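Local coordinates for protein endo-pectate lyase (Erwinia chrysanthemi, PDB 3B4N) that cleaves polygalacturonate by beta-elimination with calcium as cofactor and probably also acts, in an endo mode, on highly methylated pectins, at residues Gln47-Arg51 with Glu69-Asp75; Glu128-Cys134 with Lys157-Asn163; Glu190-Glu194 with Asp216-Gly220; Gly255-Asn260 with Gly314-Gly318. All blocks are in the same frame, centred on the assembly; numbering follows the deposited sequence.

Contact 1 (Gln47-Arg51 with Glu69-Asp75); sequences QEVYR and ETRTFKD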
loop_
_atom_site.group_PDB
_atom_site.type_symbol
_atom_site.label_atom_id
_atom_site.label_comp_id
_atom_site.label_asym_id
_atom_site.label_seq_id
_atom_site.Cartn_x
_atom_site.Cartn_y
_atom_site.Cartn_z
ATOM N N GLN A 47 -18.959 -4.177 -5.947
ATOM C CA GLN A 47 -17.945 -4.617 -6.895
ATOM C C GLN A 47 -17.965 -6.133 -6.894
ATOM O O GLN A 47 -17.955 -6.755 -5.839
ATOM C CB GLN A 47 -16.575 -4.074 -6.485
ATOM C CG GLN A 47 -16.582 -2.553 -6.411
ATOM C CD GLN A 47 -15.289 -2.002 -5.872
ATOM O OE1 GLN A 47 -15.009 -2.098 -4.669
ATOM N NE2 GLN A 47 -14.486 -1.425 -6.757
ATOM N N GLU A 48 -18.003 -6.726 -8.080
ATOM C CA GLU A 48 -18.080 -8.172 -8.178
ATOM C C GLU A 48 -16.854 -8.756 -8.835
ATOM O O GLU A 48 -16.366 -8.239 -9.839
ATOM C CB GLU A 48 -19.324 -8.561 -8.972
ATOM C CG GLU A 48 -20.606 -7.944 -8.428
ATOM C CD GLU A 48 -21.828 -8.381 -9.199
ATOM O OE1 GLU A 48 -21.748 -8.470 -10.443
ATOM O OE2 GLU A 48 -22.872 -8.620 -8.560
ATOM N N VAL A 49 -16.348 -9.839 -8.266
ATOM C CA VAL A 49 -15.174 -10.491 -8.825
ATOM C C VAL A 49 -15.635 -11.724 -9.583
ATOM O O VAL A 49 -16.411 -12.521 -9.067
ATOM C CB VAL A 49 -14.182 -10.934 -7.727
ATOM C CG1 VAL A 49 -12.915 -11.496 -8.362
ATOM C CG2 VAL A 49 -13.851 -9.757 -6.820
ATOM N N TYR A 50 -15.158 -11.859 -10.817
ATOM C CA TYR A 50 -15.490 -12.997 -11.670
ATOM C C TYR A 50 -14.222 -13.780 -11.982
ATOM O O TYR A 50 -13.131 -13.217 -12.088
ATOM C CB TYR A 50 -16.136 -12.512 -12.967
ATOM C CG TYR A 50 -17.534 -11.999 -12.761
ATOM C CD1 TYR A 50 -18.633 -12.849 -12.906
ATOM C CD2 TYR A 50 -17.760 -10.684 -12.357
ATOM C CE1 TYR A 50 -19.921 -12.407 -12.650
ATOM C CE2 TYR A 50 -19.051 -10.227 -12.097
ATOM C CZ TYR A 50 -20.124 -11.096 -12.244
ATOM O OH TYR A 50 -21.401 -10.664 -11.960
ATOM N N ARG A 51 -14.375 -15.088 -12.142
ATOM C CA ARG A 51 -13.240 -15.955 -12.426
ATOM C C ARG A 51 -13.650 -17.074 -13.373
ATOM O O ARG A 51 -14.806 -17.489 -13.388
ATOM C CB ARG A 51 -12.726 -16.571 -11.123
ATOM C CG ARG A 51 -11.417 -17.343 -11.254
ATOM C CD ARG A 51 -11.063 -18.032 -9.942
ATOM N NE ARG A 51 -11.905 -19.204 -9.721
ATOM C CZ ARG A 51 -12.046 -19.824 -8.558
ATOM N NH1 ARG A 51 -11.394 -19.391 -7.485
ATOM N NH2 ARG A 51 -12.855 -20.872 -8.463
ATOM N N GLU A 69 -15.935 0.301 -1.368
ATOM C CA GLU A 69 -14.699 0.967 -0.974
ATOM C C GLU A 69 -13.393 0.225 -1.221
ATOM O O GLU A 69 -12.364 0.842 -1.504
ATOM C CB GLU A 69 -14.801 1.356 0.504
ATOM C CG GLU A 69 -15.987 2.292 0.822
ATOM C CD GLU A 69 -17.341 1.579 0.923
ATOM O OE1 GLU A 69 -18.372 2.217 0.634
ATOM O OE2 GLU A 69 -17.388 0.393 1.308
ATOM N N THR A 70 -13.421 -1.093 -1.112
ATOM C CA THR A 70 -12.202 -1.846 -1.314
ATOM C C THR A 70 -11.694 -1.761 -2.751
ATOM O O THR A 70 -12.459 -1.527 -3.689
ATOM C CB THR A 70 -12.402 -3.332 -0.922
ATOM O OG1 THR A 70 -11.128 -3.981 -0.914
ATOM C CG2 THR A 70 -13.323 -4.057 -1.919
ATOM N N ARG A 71 -10.386 -1.931 -2.918
ATOM C CA ARG A 71 -9.793 -1.926 -4.248
ATOM C C ARG A 71 -8.888 -3.141 -4.395
ATOM O O ARG A 71 -8.085 -3.226 -5.326
ATOM C CB ARG A 71 -9.008 -0.630 -4.485
ATOM C CG ARG A 71 -9.907 0.610 -4.587
ATOM C CD ARG A 71 -10.806 0.570 -5.819
ATOM N NE ARG A 71 -11.574 1.810 -5.967
ATOM C CZ ARG A 71 -12.776 2.035 -5.435
ATOM N NH1 ARG A 71 -13.389 1.110 -4.704
ATOM N NH2 ARG A 71 -13.370 3.202 -5.630
ATOM N N THR A 72 -9.025 -4.083 -3.462
ATOM C CA THR A 72 -8.232 -5.309 -3.500
ATOM C C THR A 72 -9.094 -6.511 -3.122
ATOM O O THR A 72 -10.159 -6.376 -2.513
ATOM C CB THR A 72 -7.032 -5.266 -2.517
ATOM O OG1 THR A 72 -7.527 -5.198 -1.174
ATOM C CG2 THR A 72 -6.112 -4.066 -2.809
ATOM N N PHE A 73 -8.615 -7.692 -3.484
ATOM C CA PHE A 73 -9.312 -8.940 -3.191
ATOM C C PHE A 73 -8.303 -10.076 -3.212
ATOM O O PHE A 73 -7.313 -10.019 -3.934
ATOM C CB PHE A 73 -10.381 -9.218 -4.254
ATOM C CG PHE A 73 -11.120 -10.507 -4.046
ATOM C CD1 PHE A 73 -12.036 -10.626 -3.010
ATOM C CD2 PHE A 73 -10.893 -11.601 -4.876
ATOM C CE1 PHE A 73 -12.724 -11.812 -2.794
ATOM C CE2 PHE A 73 -11.580 -12.804 -4.668
ATOM C CZ PHE A 73 -12.493 -12.906 -3.629
ATOM N N LYS A 74 -8.540 -11.094 -2.400
ATOM C CA LYS A 74 -7.657 -12.247 -2.410
ATOM C C LYS A 74 -8.463 -13.518 -2.637
ATOM O O LYS A 74 -9.511 -13.723 -2.029
ATOM C CB LYS A 74 -6.851 -12.342 -1.112
ATOM C CG LYS A 74 -7.638 -12.664 0.125
ATOM C CD LYS A 74 -6.686 -12.769 1.318
ATOM C CE LYS A 74 -7.418 -13.174 2.584
ATOM N NZ LYS A 74 -8.488 -12.205 2.947
ATOM N N ASP A 75 -7.978 -14.342 -3.558
ATOM C CA ASP A 75 -8.612 -15.613 -3.883
ATOM C C ASP A 75 -7.654 -16.742 -3.527
ATOM O O ASP A 75 -6.623 -16.914 -4.173
ATOM C CB ASP A 75 -8.947 -15.686 -5.376
ATOM C CG ASP A 75 -9.614 -16.997 -5.756
ATOM O OD1 ASP A 75 -9.662 -17.322 -6.957
ATOM O OD2 ASP A 75 -10.099 -17.699 -4.849
#
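Q47, on strand 44-52, points its CA-CB bond at the loop that leads into strand 72-75. It gives the largest share of its segment's buried surface. Its side chain lies against T70, at the turn before strand 72-75. The end of R71 also comes near Q47, although R71 starts out pointing away. R71 NH1 donates to T70 O at 3.0 Å and also to the carbonyl of A68, so the guanidinium ties its own turn together. E48 faces the other side of the strand and does not reach 69-75. There it accepts a bond from Y50, OH to OE1 at 2.7 Å, and pairs with R46 and R62.

V49 turns back inward. Its CG2 sits over the face of the F73 ring, 4.1 Å from the ring centroid, in a CH-pi contact. This is face-to-face packing between the two antiparallel sheets of the N-terminal beta-sandwich, an immunoglobulin-like (fibronectin III-type) layout. The two segments run nearly the same way, 15° apart, and their CA atoms stay more than 8 Å apart. L35 of strand 32-39 and I63 and L66 of strand 61-66 also pack on V49.

Y50 again faces outward. R51 faces in and closes the end of the interface with a salt bridge, R51 NH1 to D75 OD1 at 2.7 Å. Y86 OH bonds to the same D75 oxygen.

Contact 2 (Glu128-Cys134 with Lys157-Asn163); sequences ENRTVDC and KNATVKN. With EDO (1,2-ethanediol), chain G.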
loop_
_atom_site.group_PDB
_atom_site.type_symbol
_atom_site.label_atom_id
_atom_site.label_comp_id
_atom_site.label_asym_id
_atom_site.label_seq_id
_atom_site.Cartn_x
_atom_site.Cartn_y
_atom_site.Cartn_z
ATOM N N GLU A 128 4.084 15.740 -12.795
ATOM C CA GLU A 128 3.692 16.937 -12.067
ATOM C C GLU A 128 2.301 17.456 -12.436
ATOM O O GLU A 128 1.972 17.596 -13.609
ATOM C CB GLU A 128 4.738 18.029 -12.316
ATOM C CG GLU A 128 4.535 19.329 -11.556
ATOM C CD GLU A 128 5.655 20.320 -11.838
ATOM O OE1 GLU A 128 6.809 20.035 -11.449
ATOM O OE2 GLU A 128 5.388 21.373 -12.462
ATOM N N ASN A 129 1.488 17.722 -11.419
ATOM C CA ASN A 129 0.141 18.264 -11.605
ATOM C C ASN A 129 -0.733 17.517 -12.598
ATOM O O ASN A 129 -1.471 18.136 -13.369
ATOM C CB ASN A 129 0.222 19.731 -12.027
ATOM C CG ASN A 129 0.826 20.603 -10.954
ATOM O OD1 ASN A 129 0.486 20.468 -9.780
ATOM N ND2 ASN A 129 1.719 21.504 -11.347
ATOM N N ARG A 130 -0.664 16.193 -12.582
ATOM C CA ARG A 130 -1.478 15.397 -13.482
ATOM C C ARG A 130 -1.549 13.956 -13.019
ATOM O O ARG A 130 -0.841 13.554 -12.089
ATOM C CB ARG A 130 -0.918 15.464 -14.905
ATOM C CG ARG A 130 0.465 14.861 -15.095
ATOM C CD ARG A 130 1.033 15.293 -16.456
ATOM N NE ARG A 130 2.357 14.744 -16.730
ATOM C CZ ARG A 130 2.583 13.620 -17.406
ATOM N NH1 ARG A 130 1.573 12.909 -17.884
ATOM N NH2 ARG A 130 3.827 13.212 -17.613
ATOM N N THR A 131 -2.417 13.192 -13.672
ATOM C CA THR A 131 -2.608 11.785 -13.366
ATOM C C THR A 131 -2.043 10.961 -14.509
ATOM O O THR A 131 -2.260 11.277 -15.689
ATOM C CB THR A 131 -4.105 11.459 -13.201
ATOM O OG1 THR A 131 -4.612 12.140 -12.049
ATOM C CG2 THR A 131 -4.313 9.954 -13.035
ATOM N N VAL A 132 -1.301 9.914 -14.165
ATOM C CA VAL A 132 -0.727 9.039 -15.171
ATOM C C VAL A 132 -1.173 7.614 -14.914
ATOM O O VAL A 132 -0.986 7.076 -13.819
ATOM C CB VAL A 132 0.818 9.084 -15.167
ATOM C CG1 VAL A 132 1.369 8.083 -16.176
ATOM C CG2 VAL A 132 1.301 10.493 -15.513
ATOM N N ASP A 133 -1.792 7.013 -15.924
ATOM C CA ASP A 133 -2.250 5.634 -15.830
ATOM C C ASP A 133 -1.171 4.793 -16.495
ATOM O O ASP A 133 -0.963 4.883 -17.709
ATOM C CB ASP A 133 -3.571 5.469 -16.579
ATOM C CG ASP A 133 -4.234 4.132 -16.311
ATOM O OD1 ASP A 133 -3.527 3.127 -16.080
ATOM O OD2 ASP A 133 -5.483 4.093 -16.348
ATOM N N CYS A 134 -0.485 3.977 -15.703
ATOM C CA CYS A 134 0.592 3.142 -16.214
ATOM C C CYS A 134 0.134 1.872 -16.920
ATOM O O CYS A 134 0.957 1.103 -17.422
ATOM C CB CYS A 134 1.558 2.796 -15.084
ATOM S SG CYS A 134 2.363 4.269 -14.385
ATOM N N LYS A 157 4.823 15.081 -8.106
ATOM C CA LYS A 157 4.755 16.441 -7.587
ATOM C C LYS A 157 3.305 16.851 -7.821
ATOM O O LYS A 157 2.933 17.227 -8.933
ATOM C CB LYS A 157 5.723 17.358 -8.342
ATOM C CG LYS A 157 7.190 17.076 -8.006
ATOM C CD LYS A 157 8.141 18.020 -8.741
ATOM C CE LYS A 157 7.910 19.469 -8.340
ATOM N NZ LYS A 157 8.034 19.665 -6.866
ATOM N N ASN A 158 2.493 16.742 -6.770
ATOM C CA ASN A 158 1.056 17.039 -6.835
ATOM C C ASN A 158 0.493 16.238 -8.004
ATOM O O ASN A 158 -0.271 16.746 -8.826
ATOM C CB ASN A 158 0.803 18.534 -7.047
ATOM C CG ASN A 158 -0.636 18.924 -6.751
ATOM O OD1 ASN A 158 -1.347 19.457 -7.610
ATOM N ND2 ASN A 158 -1.073 18.663 -5.527
ATOM N N ALA A 159 0.862 14.964 -8.050
ATOM C CA ALA A 159 0.455 14.082 -9.132
ATOM C C ALA A 159 -0.025 12.717 -8.662
ATOM O O ALA A 159 0.201 12.314 -7.518
ATOM C CB ALA A 159 1.616 13.909 -10.108
ATOM N N THR A 160 -0.678 12.007 -9.570
ATOM C CA THR A 160 -1.207 10.682 -9.286
ATOM C C THR A 160 -0.659 9.662 -10.268
ATOM O O THR A 160 -0.520 9.946 -11.458
ATOM C CB THR A 160 -2.757 10.663 -9.406
ATOM O OG1 THR A 160 -3.321 11.495 -8.391
ATOM C CG2 THR A 160 -3.303 9.239 -9.250
ATOM N N VAL A 161 -0.319 8.481 -9.767
ATOM C CA VAL A 161 0.130 7.405 -10.628
ATOM C C VAL A 161 -0.753 6.205 -10.293
ATOM O O VAL A 161 -1.090 5.980 -9.125
ATOM C CB VAL A 161 1.621 7.051 -10.409
ATOM C CG1 VAL A 161 1.860 6.565 -8.984
ATOM C CG2 VAL A 161 2.041 5.989 -11.412
ATOM N N LYS A 162 -1.182 5.469 -11.307
ATOM C CA LYS A 162 -2.011 4.302 -11.039
ATOM C C LYS A 162 -1.713 3.122 -11.934
ATOM O O LYS A 162 -1.183 3.282 -13.036
ATOM C CB LYS A 162 -3.499 4.657 -11.115
ATOM C CG LYS A 162 -3.976 5.238 -12.421
ATOM C CD LYS A 162 -5.423 5.708 -12.260
ATOM C CE LYS A 162 -5.983 6.321 -13.522
ATOM N NZ LYS A 162 -7.364 6.838 -13.276
ATOM N N ASN A 163 -2.028 1.933 -11.423
ATOM C CA ASN A 163 -1.860 0.670 -12.137
ATOM C C ASN A 163 -0.412 0.433 -12.537
ATOM O O ASN A 163 -0.071 0.417 -13.719
ATOM C CB ASN A 163 -2.747 0.671 -13.386
ATOM C CG ASN A 163 -4.174 1.073 -13.088
ATOM O OD1 ASN A 163 -4.756 1.898 -13.796
ATOM N ND2 ASN A 163 -4.747 0.497 -12.053
HETATM C C1 EDO G . -9.506 3.255 -14.038
HETATM O O1 EDO G . -8.906 3.744 -12.714
HETATM C C2 EDO G . -8.610 3.481 -15.262
HETATM O O2 EDO G . -7.296 2.671 -15.035
#
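The pairing is interrupted in both segments at the same level. N129 and N158 each have positive phi and psi, in the left-handed helical region, and each makes a corner between two short strands. E128 pairs with K157 before the corner. T131, V132 and D133 pair with T160, V161 and K162 after it. Two neighbouring coils of the right-handed parallel beta-helix are thus stacked with their turns in step.

Past the corner the strand axes approach to 4.7 Å and run parallel, 12° apart. The backbone bonds are N129 N to K157 O (2.9 Å), T160 N to R130 O (3.0 Å), V132 N to T160 O (2.8 Å), K162 N to V132 O (3.0 Å) and C134 N to K162 O (2.8 Å). A159 CB fills the bend, 3.2 Å from R130 O. V132 and V161 lie on one face, where C134 SG touches V161 CG2 at 3.4 Å. C134 is disulfide-bonded to C121. T131, T160, D133 and K162 lie on the other face.

An ethanediol, probably from the crystallisation liquor, donates O2 to D133 OD2 at 2.7 Å. Strand 181-189 continues the sheet beyond 160-162. D133 OD2 and K162 NZ are 4.5 Å apart, beyond a salt bridge. The cohesion between these coils therefore comes mainly from backbone hydrogen bonds, with charge playing a lesser part.

Contact 3 (Glu190-Glu194 with Asp216-Gly220); sequences EDICE and DGYGG. With CA (calcium ion), chain C.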
loop_
_atom_site.group_PDB
_atom_site.type_symbol
_atom_site.label_atom_id
_atom_site.label_comp_id
_atom_site.label_asym_id
_atom_site.label_seq_id
_atom_site.Cartn_x
_atom_site.Cartn_y
_atom_site.Cartn_z
ATOM N N GLU A 190 6.327 -5.988 -5.742
ATOM C CA GLU A 190 6.609 -7.424 -5.644
ATOM C C GLU A 190 7.546 -7.823 -4.493
ATOM O O GLU A 190 7.495 -8.956 -4.001
ATOM C CB GLU A 190 7.122 -7.942 -6.994
ATOM C CG GLU A 190 6.044 -7.974 -8.101
ATOM C CD GLU A 190 4.929 -8.989 -7.847
ATOM O OE1 GLU A 190 5.192 -10.031 -7.209
ATOM O OE2 GLU A 190 3.785 -8.764 -8.305
ATOM N N ASP A 191 8.389 -6.889 -4.064
ATOM C CA ASP A 191 9.295 -7.083 -2.930
ATOM C C ASP A 191 9.866 -5.706 -2.639
ATOM O O ASP A 191 10.820 -5.273 -3.280
ATOM C CB ASP A 191 10.440 -8.056 -3.258
ATOM C CG ASP A 191 11.309 -8.377 -2.034
ATOM O OD1 ASP A 191 11.271 -7.622 -1.042
ATOM O OD2 ASP A 191 12.048 -9.388 -2.065
ATOM N N ILE A 192 9.268 -5.012 -1.679
ATOM C CA ILE A 192 9.715 -3.681 -1.315
ATOM C C ILE A 192 11.220 -3.669 -1.098
ATOM O O ILE A 192 11.754 -4.563 -0.437
ATOM C CB ILE A 192 9.052 -3.228 -0.008
ATOM C CG1 ILE A 192 7.547 -3.058 -0.212
ATOM C CG2 ILE A 192 9.698 -1.932 0.477
ATOM C CD1 ILE A 192 6.792 -2.847 1.086
ATOM N N CYS A 193 11.899 -2.674 -1.660
ATOM C CA CYS A 193 13.339 -2.553 -1.481
ATOM C C CYS A 193 13.578 -1.681 -0.237
ATOM O O CYS A 193 13.397 -2.160 0.884
ATOM C CB CYS A 193 13.975 -1.960 -2.746
ATOM S SG CYS A 193 15.785 -1.806 -2.657
ATOM N N GLU A 194 13.946 -0.412 -0.398
ATOM C CA GLU A 194 14.180 0.438 0.779
ATOM C C GLU A 194 12.871 0.676 1.526
ATOM O O GLU A 194 12.794 0.568 2.752
ATOM C CB GLU A 194 14.783 1.779 0.361
ATOM C CG GLU A 194 16.212 1.701 -0.156
ATOM C CD GLU A 194 17.191 1.154 0.874
ATOM O OE1 GLU A 194 17.013 1.426 2.082
ATOM O OE2 GLU A 194 18.153 0.464 0.475
ATOM N N ASP A 216 14.681 -12.003 4.456
ATOM C CA ASP A 216 15.772 -12.448 3.597
ATOM C C ASP A 216 15.542 -12.070 2.129
ATOM O O ASP A 216 16.208 -12.584 1.238
ATOM C CB ASP A 216 15.960 -13.967 3.748
ATOM C CG ASP A 216 17.261 -14.459 3.152
ATOM O OD1 ASP A 216 18.255 -13.706 3.195
ATOM O OD2 ASP A 216 17.299 -15.610 2.659
ATOM N N GLY A 217 14.602 -11.158 1.879
ATOM C CA GLY A 217 14.336 -10.730 0.515
ATOM C C GLY A 217 15.215 -9.570 0.066
ATOM O O GLY A 217 16.203 -9.232 0.721
ATOM N N TYR A 218 14.862 -8.949 -1.056
ATOM C CA TYR A 218 15.646 -7.828 -1.565
ATOM C C TYR A 218 15.558 -6.642 -0.626
ATOM O O TYR A 218 14.470 -6.297 -0.163
ATOM C CB TYR A 218 15.159 -7.391 -2.948
ATOM C CG TYR A 218 15.507 -8.353 -4.050
ATOM C CD1 TYR A 218 14.658 -9.407 -4.374
ATOM C CD2 TYR A 218 16.688 -8.206 -4.775
ATOM C CE1 TYR A 218 14.973 -10.293 -5.402
ATOM C CE2 TYR A 218 17.012 -9.086 -5.800
ATOM C CZ TYR A 218 16.149 -10.123 -6.109
ATOM O OH TYR A 218 16.456 -10.980 -7.141
ATOM N N GLY A 219 16.698 -6.015 -0.351
ATOM C CA GLY A 219 16.714 -4.872 0.538
ATOM C C GLY A 219 17.001 -5.215 1.987
ATOM O O GLY A 219 17.080 -4.322 2.828
ATOM N N GLY A 220 17.146 -6.502 2.285
ATOM C CA GLY A 220 17.441 -6.913 3.649
ATOM C C GLY A 220 16.214 -7.136 4.513
ATOM O O GLY A 220 15.118 -7.364 4.006
HETATM CA CA CA C . 12.428 -6.456 0.649
HETATM O O HOH W 1 12.957 -4.601 2.123
HETATM O O HOH W 2 13.402 -7.980 2.197
#
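Two loops of the parallel beta-helix meet here around a calcium ion. Segment 190-194 follows strand 181-189, and segment 216-220 follows strand 210-213. G217 opens a type II beta turn that ends at G220, with G220 N bonded to G217 O at 3.3 Å. G217 CA lies 3.7 Å from D191 OD2. A CB there would clash with that oxygen, so glycine suits the tight approach.

Y218 makes the main contact. Its N donates to D191 OD2 at 3.0 Å, and the same OD2 lies at the edge of the Y218 ring. Its carbonyl O binds the calcium at 2.2 Å. D191 OD1 binds at 2.4 Å and I192 O at 2.3 Å. D191 thus uses one carboxylate oxygen for the metal and the other for the turn. N213 and two waters complete the observed site. Calcium is the cofactor of this lyase.

G219 has phi 93°, and a CB would also run into C193 O. It lies beside C193, CA to CA 4.6 Å; C193 is held by a disulfide to C143. G220 reaches the ion through water: its O accepts from one calcium-bound water at 2.6 Å, and C193 O accepts from the other at 2.8 Å.

Contact 4 (Gly255-Asn260 with Gly314-Gly318); sequences GDCSNN and GVVKG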
loop_
_atom_site.group_PDB
_atom_site.type_symbol
_atom_site.label_atom_id
_atom_site.label_comp_id
_atom_site.label_asym_id
_atom_site.label_seq_id
_atom_site.Cartn_x
_atom_site.Cartn_y
_atom_site.Cartn_z
ATOM N N GLY A 255 12.221 9.104 12.451
ATOM C CA GLY A 255 12.691 9.214 13.823
ATOM C C GLY A 255 13.913 10.078 14.090
ATOM O O GLY A 255 13.982 10.733 15.130
ATOM N N ASP A 256 14.856 10.105 13.149
ATOM C CA ASP A 256 16.103 10.851 13.326
ATOM C C ASP A 256 16.580 11.611 12.090
ATOM O O ASP A 256 17.782 11.740 11.868
ATOM C CB ASP A 256 17.201 9.876 13.745
ATOM C CG ASP A 256 17.400 8.762 12.730
ATOM O OD1 ASP A 256 16.894 8.901 11.594
ATOM O OD2 ASP A 256 18.061 7.753 13.057
ATOM N N CYS A 257 15.646 12.106 11.289
ATOM C CA CYS A 257 15.981 12.849 10.075
ATOM C C CYS A 257 16.808 14.111 10.330
ATOM O O CYS A 257 16.793 14.668 11.428
ATOM C CB CYS A 257 14.686 13.257 9.346
ATOM S SG CYS A 257 14.058 12.025 8.160
ATOM N N SER A 258 17.553 14.545 9.316
ATOM C CA SER A 258 18.284 15.795 9.440
ATOM C C SER A 258 17.115 16.773 9.379
ATOM O O SER A 258 16.152 16.537 8.642
ATOM C CB SER A 258 19.206 16.026 8.238
ATOM O OG SER A 258 20.281 15.103 8.215
ATOM N N ASN A 259 17.180 17.848 10.154
ATOM C CA ASN A 259 16.106 18.833 10.175
ATOM C C ASN A 259 14.765 18.178 10.517
ATOM O O ASN A 259 13.723 18.548 9.974
ATOM C CB ASN A 259 16.012 19.537 8.817
ATOM C CG ASN A 259 14.997 20.662 8.816
ATOM O OD1 ASN A 259 14.996 21.508 9.710
ATOM N ND2 ASN A 259 14.129 20.681 7.808
ATOM N N ASN A 260 14.803 17.210 11.430
ATOM C CA ASN A 260 13.599 16.495 11.862
ATOM C C ASN A 260 12.648 17.417 12.627
ATOM O O ASN A 260 13.037 18.477 13.130
ATOM C CB ASN A 260 13.994 15.311 12.760
ATOM C CG ASN A 260 12.955 14.193 12.769
ATOM O OD1 ASN A 260 13.096 13.212 13.508
ATOM N ND2 ASN A 260 11.925 14.327 11.945
ATOM N N GLY A 314 11.213 11.606 18.865
ATOM C CA GLY A 314 11.991 11.861 17.665
ATOM C C GLY A 314 13.107 12.846 17.966
ATOM O O GLY A 314 13.018 13.608 18.927
ATOM N N VAL A 315 14.158 12.826 17.155
ATOM C CA VAL A 315 15.283 13.736 17.341
ATOM C C VAL A 315 15.819 14.234 16.011
ATOM O O VAL A 315 15.546 13.657 14.959
ATOM C CB VAL A 315 16.473 13.061 18.079
ATOM C CG1 VAL A 315 16.040 12.562 19.442
ATOM C CG2 VAL A 315 17.031 11.920 17.241
ATOM N N VAL A 316 16.575 15.324 16.068
ATOM C CA VAL A 316 17.214 15.870 14.878
ATOM C C VAL A 316 18.522 15.083 14.792
ATOM O O VAL A 316 19.168 14.855 15.817
ATOM C CB VAL A 316 17.513 17.370 15.051
ATOM C CG1 VAL A 316 18.350 17.872 13.883
ATOM C CG2 VAL A 316 16.204 18.155 15.134
ATOM N N LYS A 317 18.904 14.655 13.590
ATOM C CA LYS A 317 20.120 13.866 13.424
ATOM C C LYS A 317 21.313 14.474 14.154
ATOM O O LYS A 317 21.630 15.651 13.971
ATOM C CB LYS A 317 20.475 13.707 11.944
ATOM C CG LYS A 317 21.558 12.656 11.705
ATOM C CD LYS A 317 21.937 12.534 10.235
ATOM C CE LYS A 317 22.833 13.678 9.788
ATOM N NZ LYS A 317 24.170 13.655 10.461
ATOM N N GLY A 318 21.962 13.660 14.983
ATOM C CA GLY A 318 23.123 14.118 15.727
ATOM C C GLY A 318 22.826 14.947 16.963
ATOM O O GLY A 318 23.746 15.364 17.667
#
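This is a backbone-led contact between two loops at the edge of the beta-helix. Segment 255-260 follows strand 246-253, and segment 314-318 follows strand 309-313. Two hydrogen bonds join them: V315 N to G255 O at 2.9 Å and K317 N to C257 O at 3.0 Å. D256 CA adds a CA-H...O contact to V315 O at 3.3 Å.

The spacing resembles parallel strand pairing, though neither segment is a regular strand. Both loops leave strands of the same mixed sheet, in which strand 276-284 lies between 246-253 and 309-313. C257 to N260 form a type II beta turn. C257 O faces K317 N and also takes a weak bond from N260 N at 3.2 Å. C257 points away from 314-318 and is disulfide-bonded to C254.

The side chains fill in around this. V316 CG1 lies 3.9 Å from N259 N, and V316 CG2 is 3.8 Å from N260 O. The K317 chain passes S258, with CE 3.3 Å from S258 OG.

The contacts follow one another along the chain, each closing before the next opens. Contact 1 joins the two sheets of the N-terminal sandwich. Contacts 2, 3 and 4 belong to the beta-helix. Contact 2 lies on its early coils, contact 3 joins loops farther along, and contact 4 joins loops near its later coils. Strand 181-189 pairs with strand 160-162 of contact 2 and runs into the calcium loop of contact 3. Centres of contacts 2 and 3 are about 25 Å apart, as are those of 3 and 4. The centres of contacts 1 and 4 are about 41 Å apart, on opposite sides of the chain's centre. The calcium site thus lies away from both the sandwich interface and the late loops.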